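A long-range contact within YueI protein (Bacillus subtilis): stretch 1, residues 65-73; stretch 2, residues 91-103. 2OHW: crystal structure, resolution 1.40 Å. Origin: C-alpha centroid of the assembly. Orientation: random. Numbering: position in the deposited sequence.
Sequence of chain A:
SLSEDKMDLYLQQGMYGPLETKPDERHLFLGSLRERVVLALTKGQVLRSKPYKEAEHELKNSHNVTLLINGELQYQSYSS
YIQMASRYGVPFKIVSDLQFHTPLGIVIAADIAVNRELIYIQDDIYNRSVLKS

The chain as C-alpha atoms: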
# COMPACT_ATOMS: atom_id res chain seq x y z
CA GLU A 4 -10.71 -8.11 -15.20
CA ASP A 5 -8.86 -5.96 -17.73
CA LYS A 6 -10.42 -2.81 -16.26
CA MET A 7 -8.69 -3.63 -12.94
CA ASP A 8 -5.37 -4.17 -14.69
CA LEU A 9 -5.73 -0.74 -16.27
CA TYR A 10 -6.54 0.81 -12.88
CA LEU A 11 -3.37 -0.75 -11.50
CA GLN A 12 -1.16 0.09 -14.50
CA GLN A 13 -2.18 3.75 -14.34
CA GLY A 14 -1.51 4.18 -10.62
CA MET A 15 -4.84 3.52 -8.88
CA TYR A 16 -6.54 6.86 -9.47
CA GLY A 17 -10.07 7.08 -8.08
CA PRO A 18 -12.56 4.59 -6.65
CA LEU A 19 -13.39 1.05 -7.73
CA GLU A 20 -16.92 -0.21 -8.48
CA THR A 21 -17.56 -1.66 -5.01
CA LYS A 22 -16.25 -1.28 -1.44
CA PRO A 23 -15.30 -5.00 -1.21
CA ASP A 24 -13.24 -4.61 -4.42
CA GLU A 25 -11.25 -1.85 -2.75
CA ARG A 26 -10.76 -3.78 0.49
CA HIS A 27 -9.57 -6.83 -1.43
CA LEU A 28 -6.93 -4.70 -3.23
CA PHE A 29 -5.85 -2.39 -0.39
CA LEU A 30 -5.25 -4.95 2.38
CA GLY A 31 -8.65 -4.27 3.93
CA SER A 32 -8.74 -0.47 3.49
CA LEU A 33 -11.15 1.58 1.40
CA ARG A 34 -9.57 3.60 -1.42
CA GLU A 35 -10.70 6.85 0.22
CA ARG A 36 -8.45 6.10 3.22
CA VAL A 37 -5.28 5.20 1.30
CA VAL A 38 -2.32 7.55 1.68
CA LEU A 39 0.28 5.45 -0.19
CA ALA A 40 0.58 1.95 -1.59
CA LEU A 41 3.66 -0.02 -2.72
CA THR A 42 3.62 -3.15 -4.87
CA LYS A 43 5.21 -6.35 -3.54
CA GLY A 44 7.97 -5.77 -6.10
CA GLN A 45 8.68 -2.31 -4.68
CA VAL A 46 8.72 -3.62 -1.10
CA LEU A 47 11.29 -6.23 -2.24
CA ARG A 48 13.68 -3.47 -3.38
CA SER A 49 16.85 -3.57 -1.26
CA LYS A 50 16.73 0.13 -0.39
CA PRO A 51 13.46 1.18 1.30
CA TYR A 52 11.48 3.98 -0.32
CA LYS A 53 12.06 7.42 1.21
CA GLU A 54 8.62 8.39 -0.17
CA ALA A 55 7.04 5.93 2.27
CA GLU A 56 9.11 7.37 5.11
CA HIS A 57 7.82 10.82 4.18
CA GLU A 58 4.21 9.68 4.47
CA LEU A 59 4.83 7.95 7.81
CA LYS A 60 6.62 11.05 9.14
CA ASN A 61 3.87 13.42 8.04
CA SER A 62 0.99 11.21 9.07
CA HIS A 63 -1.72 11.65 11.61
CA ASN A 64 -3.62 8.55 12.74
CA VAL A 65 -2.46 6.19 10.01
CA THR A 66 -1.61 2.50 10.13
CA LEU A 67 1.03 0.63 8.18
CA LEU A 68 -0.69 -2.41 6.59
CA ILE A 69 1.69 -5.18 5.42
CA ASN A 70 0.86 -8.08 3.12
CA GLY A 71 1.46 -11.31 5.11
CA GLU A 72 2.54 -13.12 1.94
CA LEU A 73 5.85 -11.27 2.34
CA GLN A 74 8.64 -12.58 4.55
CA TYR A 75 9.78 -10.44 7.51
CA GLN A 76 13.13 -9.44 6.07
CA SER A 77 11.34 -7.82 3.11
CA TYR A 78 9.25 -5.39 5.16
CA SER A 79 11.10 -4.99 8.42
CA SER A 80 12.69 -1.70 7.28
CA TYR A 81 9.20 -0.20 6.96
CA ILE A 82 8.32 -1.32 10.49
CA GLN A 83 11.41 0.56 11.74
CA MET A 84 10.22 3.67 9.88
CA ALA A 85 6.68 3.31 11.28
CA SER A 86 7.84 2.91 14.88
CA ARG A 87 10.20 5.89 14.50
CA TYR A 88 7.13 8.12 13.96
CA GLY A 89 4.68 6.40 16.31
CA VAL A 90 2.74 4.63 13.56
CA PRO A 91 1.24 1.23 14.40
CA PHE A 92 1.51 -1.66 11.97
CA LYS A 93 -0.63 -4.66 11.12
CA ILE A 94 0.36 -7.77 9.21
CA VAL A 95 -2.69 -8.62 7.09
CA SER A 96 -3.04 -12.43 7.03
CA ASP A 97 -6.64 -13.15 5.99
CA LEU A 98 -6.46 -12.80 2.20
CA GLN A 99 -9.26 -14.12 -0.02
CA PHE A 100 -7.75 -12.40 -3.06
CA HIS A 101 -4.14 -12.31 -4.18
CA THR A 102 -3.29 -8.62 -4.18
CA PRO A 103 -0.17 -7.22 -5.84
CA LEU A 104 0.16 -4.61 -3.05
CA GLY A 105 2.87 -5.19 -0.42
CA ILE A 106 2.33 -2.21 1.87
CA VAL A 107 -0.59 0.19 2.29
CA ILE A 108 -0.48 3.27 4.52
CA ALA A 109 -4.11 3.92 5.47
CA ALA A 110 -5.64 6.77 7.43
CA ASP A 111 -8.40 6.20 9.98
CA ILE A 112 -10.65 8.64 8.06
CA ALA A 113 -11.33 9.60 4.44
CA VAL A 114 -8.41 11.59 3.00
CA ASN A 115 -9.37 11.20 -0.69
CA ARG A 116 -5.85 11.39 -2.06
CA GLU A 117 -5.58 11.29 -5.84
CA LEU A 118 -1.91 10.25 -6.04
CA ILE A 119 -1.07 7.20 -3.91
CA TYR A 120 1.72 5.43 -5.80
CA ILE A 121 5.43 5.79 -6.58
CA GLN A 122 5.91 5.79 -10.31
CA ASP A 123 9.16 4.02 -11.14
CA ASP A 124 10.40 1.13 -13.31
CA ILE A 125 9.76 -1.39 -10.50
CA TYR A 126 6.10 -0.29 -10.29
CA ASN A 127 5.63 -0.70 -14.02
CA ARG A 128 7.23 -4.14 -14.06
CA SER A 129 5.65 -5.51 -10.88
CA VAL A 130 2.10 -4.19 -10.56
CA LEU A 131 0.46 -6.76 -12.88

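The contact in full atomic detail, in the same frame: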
# COMPACT_ATOMS: atom_id res chain seq x y z
N VAL A 65 -2.52 7.18 11.08
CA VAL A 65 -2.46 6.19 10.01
C VAL A 65 -1.94 4.88 10.59
O VAL A 65 -1.37 4.84 11.69
CB VAL A 65 -1.58 6.63 8.81
CG1 VAL A 65 -2.12 7.91 8.16
CG2 VAL A 65 -0.10 6.77 9.20
N THR A 66 -2.16 3.81 9.83
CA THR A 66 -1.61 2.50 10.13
C THR A 66 -0.81 2.02 8.93
O THR A 66 -1.19 2.26 7.79
CB THR A 66 -2.73 1.50 10.45
OG1 THR A 66 -3.55 2.01 11.51
CG2 THR A 66 -2.18 0.13 10.86
N LEU A 67 0.29 1.33 9.21
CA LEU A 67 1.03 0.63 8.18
C LEU A 67 0.50 -0.81 8.03
O LEU A 67 0.65 -1.64 8.93
CB LEU A 67 2.52 0.63 8.55
CG LEU A 67 3.42 -0.23 7.66
CD1 LEU A 67 3.44 0.33 6.26
CD2 LEU A 67 4.84 -0.32 8.24
N LEU A 68 -0.16 -1.08 6.90
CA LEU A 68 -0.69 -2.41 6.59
C LEU A 68 0.34 -3.14 5.71
O LEU A 68 0.84 -2.56 4.73
CB LEU A 68 -2.00 -2.29 5.82
CG LEU A 68 -3.14 -1.50 6.51
CD1 LEU A 68 -4.37 -1.46 5.62
CD2 LEU A 68 -3.48 -2.12 7.86
N ILE A 69 0.65 -4.39 6.08
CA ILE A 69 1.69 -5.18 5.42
C ILE A 69 1.07 -6.48 4.94
O ILE A 69 0.38 -7.17 5.71
CB ILE A 69 2.82 -5.49 6.39
CG1 ILE A 69 3.50 -4.21 6.85
CG2 ILE A 69 3.84 -6.45 5.77
CD1 ILE A 69 4.25 -4.37 8.17
N ASN A 70 1.32 -6.84 3.69
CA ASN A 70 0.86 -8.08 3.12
C ASN A 70 1.60 -9.27 3.73
O ASN A 70 2.81 -9.41 3.53
CB ASN A 70 1.11 -8.04 1.61
CG ASN A 70 0.46 -9.17 0.88
OD1 ASN A 70 0.32 -10.28 1.42
ND2 ASN A 70 0.08 -8.93 -0.37
N GLY A 71 0.88 -10.13 4.45
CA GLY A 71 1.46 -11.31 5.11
C GLY A 71 2.06 -12.35 4.18
O GLY A 71 2.73 -13.28 4.66
N GLU A 72 1.86 -12.21 2.87
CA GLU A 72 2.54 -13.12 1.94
C GLU A 72 4.05 -12.88 1.91
O GLU A 72 4.82 -13.76 1.49
CB GLU A 72 2.00 -12.99 0.53
CG GLU A 72 0.51 -13.20 0.46
CD GLU A 72 0.12 -14.29 -0.49
OE1 GLU A 72 0.85 -14.55 -1.47
OE2 GLU A 72 -0.94 -14.89 -0.24
N LEU A 73 4.45 -11.66 2.29
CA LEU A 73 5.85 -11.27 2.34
C LEU A 73 6.54 -11.85 3.57
O LEU A 73 5.92 -12.00 4.61
CB LEU A 73 5.96 -9.74 2.39
CG LEU A 73 5.50 -8.99 1.14
CD1 LEU A 73 5.43 -7.50 1.47
CD2 LEU A 73 6.48 -9.25 0.01
N PRO A 91 1.42 2.66 14.18
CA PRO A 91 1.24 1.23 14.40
C PRO A 91 1.28 0.47 13.08
O PRO A 91 1.04 1.05 12.03
CB PRO A 91 -0.15 1.15 15.03
CG PRO A 91 -0.86 2.31 14.50
CD PRO A 91 0.17 3.41 14.38
N PHE A 92 1.59 -0.82 13.15
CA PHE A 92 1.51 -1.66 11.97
C PHE A 92 0.66 -2.89 12.20
O PHE A 92 0.46 -3.33 13.35
CB PHE A 92 2.91 -2.06 11.49
CG PHE A 92 3.63 -3.01 12.42
CD1 PHE A 92 3.50 -4.38 12.25
CD2 PHE A 92 4.48 -2.53 13.42
CE1 PHE A 92 4.17 -5.27 13.08
CE2 PHE A 92 5.15 -3.43 14.27
CZ PHE A 92 5.00 -4.78 14.09
N LYS A 93 0.17 -3.44 11.10
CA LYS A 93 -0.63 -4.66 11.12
C LYS A 93 -0.17 -5.54 9.98
O LYS A 93 -0.06 -5.07 8.85
CB LYS A 93 -2.13 -4.33 10.97
CG LYS A 93 -2.73 -3.48 12.10
CD LYS A 93 -4.27 -3.45 12.06
CE LYS A 93 -4.82 -2.57 13.19
NZ LYS A 93 -6.28 -2.28 13.05
N ILE A 94 0.10 -6.80 10.27
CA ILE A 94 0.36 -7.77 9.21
C ILE A 94 -0.97 -8.42 8.82
O ILE A 94 -1.64 -9.07 9.64
CB ILE A 94 1.43 -8.81 9.63
CG1 ILE A 94 2.78 -8.11 9.87
CG2 ILE A 94 1.58 -9.87 8.56
CD1 ILE A 94 3.70 -8.83 10.84
N VAL A 95 -1.39 -8.17 7.59
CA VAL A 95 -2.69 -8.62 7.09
C VAL A 95 -2.56 -10.04 6.56
O VAL A 95 -1.83 -10.28 5.59
CB VAL A 95 -3.25 -7.62 6.05
CG1 VAL A 95 -4.62 -8.08 5.52
CG2 VAL A 95 -3.35 -6.24 6.65
N SER A 96 -3.23 -10.98 7.23
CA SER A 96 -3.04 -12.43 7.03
C SER A 96 -4.25 -13.15 6.44
O SER A 96 -4.11 -14.24 5.87
CB SER A 96 -2.64 -13.12 8.34
OG SER A 96 -3.61 -12.93 9.36
N ASP A 97 -5.44 -12.57 6.58
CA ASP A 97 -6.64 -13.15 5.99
C ASP A 97 -6.87 -12.58 4.60
O ASP A 97 -7.59 -11.60 4.44
CB ASP A 97 -7.87 -12.89 6.87
CG ASP A 97 -9.13 -13.59 6.34
OD1 ASP A 97 -8.99 -14.65 5.71
OD2 ASP A 97 -10.25 -13.06 6.55
N LEU A 98 -6.25 -13.20 3.59
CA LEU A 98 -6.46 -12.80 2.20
C LEU A 98 -7.29 -13.82 1.42
O LEU A 98 -6.92 -15.00 1.35
CB LEU A 98 -5.13 -12.55 1.48
CG LEU A 98 -4.12 -11.60 2.15
CD1 LEU A 98 -2.90 -11.42 1.27
CD2 LEU A 98 -4.75 -10.25 2.46
N GLN A 99 -8.41 -13.36 0.88
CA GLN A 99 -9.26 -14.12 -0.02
C GLN A 99 -8.76 -13.99 -1.44
O GLN A 99 -8.92 -14.91 -2.24
CB GLN A 99 -10.67 -13.56 -0.01
CG GLN A 99 -11.42 -13.77 1.26
CD GLN A 99 -12.66 -12.90 1.32
OE1 GLN A 99 -12.70 -11.92 2.07
NE2 GLN A 99 -13.66 -13.24 0.52
N PHE A 100 -8.19 -12.82 -1.73
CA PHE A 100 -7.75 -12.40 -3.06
C PHE A 100 -6.25 -12.14 -3.02
O PHE A 100 -5.73 -11.54 -2.07
CB PHE A 100 -8.51 -11.13 -3.47
CG PHE A 100 -8.00 -10.45 -4.72
CD1 PHE A 100 -8.15 -11.04 -5.97
CD2 PHE A 100 -7.42 -9.17 -4.65
CE1 PHE A 100 -7.70 -10.40 -7.13
CE2 PHE A 100 -6.97 -8.52 -5.81
CZ PHE A 100 -7.11 -9.14 -7.05
N HIS A 101 -5.54 -12.63 -4.03
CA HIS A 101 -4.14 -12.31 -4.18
C HIS A 101 -4.14 -10.84 -4.57
O HIS A 101 -4.83 -10.45 -5.51
CB HIS A 101 -3.49 -13.16 -5.27
CG HIS A 101 -2.03 -13.43 -5.05
ND1 HIS A 101 -1.16 -12.49 -4.56
CD2 HIS A 101 -1.29 -14.55 -5.27
CE1 HIS A 101 0.05 -13.01 -4.47
NE2 HIS A 101 -0.00 -14.26 -4.90
N THR A 102 -3.44 -10.01 -3.81
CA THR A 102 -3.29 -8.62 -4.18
C THR A 102 -1.83 -8.38 -4.51
O THR A 102 -0.96 -8.93 -3.86
CB THR A 102 -3.74 -7.65 -3.05
OG1 THR A 102 -3.41 -6.31 -3.44
CG2 THR A 102 -3.01 -7.93 -1.72
N PRO A 103 -1.56 -7.52 -5.51
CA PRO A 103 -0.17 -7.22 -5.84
C PRO A 103 0.44 -6.20 -4.89
O PRO A 103 1.62 -5.90 -5.01
CB PRO A 103 -0.29 -6.59 -7.23
CG PRO A 103 -1.62 -5.92 -7.21
CD PRO A 103 -2.51 -6.82 -6.40
O HOH W 1 -1.13 -11.02 -2.01

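Two parallel strands, 65–70 and 92–95, lie side by side with their axes inclined by 24°, and together the stretches bury 705 Å² of surface. The contact begins at V65, whose carbonyl O rests 3.4 Å from CD of P91. T66 follows at the margin of the ladder. Its CG2 lies 3.5 Å from P91 O and 3.9 Å from CG of K93, so a small, beta-branched residue covers the first rung while fitting the extended backbone.

At L67 the hydrogen-bonded ladder starts. L67 N donates to P91 O (2.9 Å), and L67 O accepts from K93 N (2.9 Å), so a single residue spans P91 to K93, as parallel pairing requires. Proline has no amide hydrogen to give, but here only its carbonyl is needed. The buried L67 side chain shares a face of the sheet with F92, their CB atoms 4.0 Å apart.

L68 turns to the other face, with K93 and V95. Its CD2 lies 4.0 Å from CB of K93, and its CB 4.3 Å from CG2 of V95. The leucine is buried, whereas K93 runs out in an extended chain whose methylenes can pack while its amine remains at the surface.

I69 repeats the pattern of L67: its N donates to K93 O (2.9 Å) and its O accepts from V95 N (2.8 Å). Back on the face of F92 and I94, its CD1 reaches to 4.1 Å from CD1 of F92, and its CB sits 4.4 Å from CG1 of I94. It is the residue of stretch 1 most covered by stretch 2, and its branched aliphatic chain can meet both neighbours.

N70 ends the strand and opens a type I turn to L73. Its OD1 accepts from E72 N (2.9 Å), fastening the turn, while ND2 donates to a water (2.9 Å to its O) that also accepts from T102 N (3.1 Å to the same O). One amide thus supports the turn and reaches the returning loop.

G71 supplies the last rung, its N donating to V95 O (2.9 Å). Glycine suits this spot: an ideal CB would lie 2.8 Å from V95 O, a clash. E72 sits at the exposed edge, with CG 3.9 Å from L98 CD1 and its carboxylate over one face of the H101 ring, OE1 lying 3.5 Å from CE1 of H101. L73 closes the turn through its N to N70 O (3.0 Å), out of reach of stretch 2.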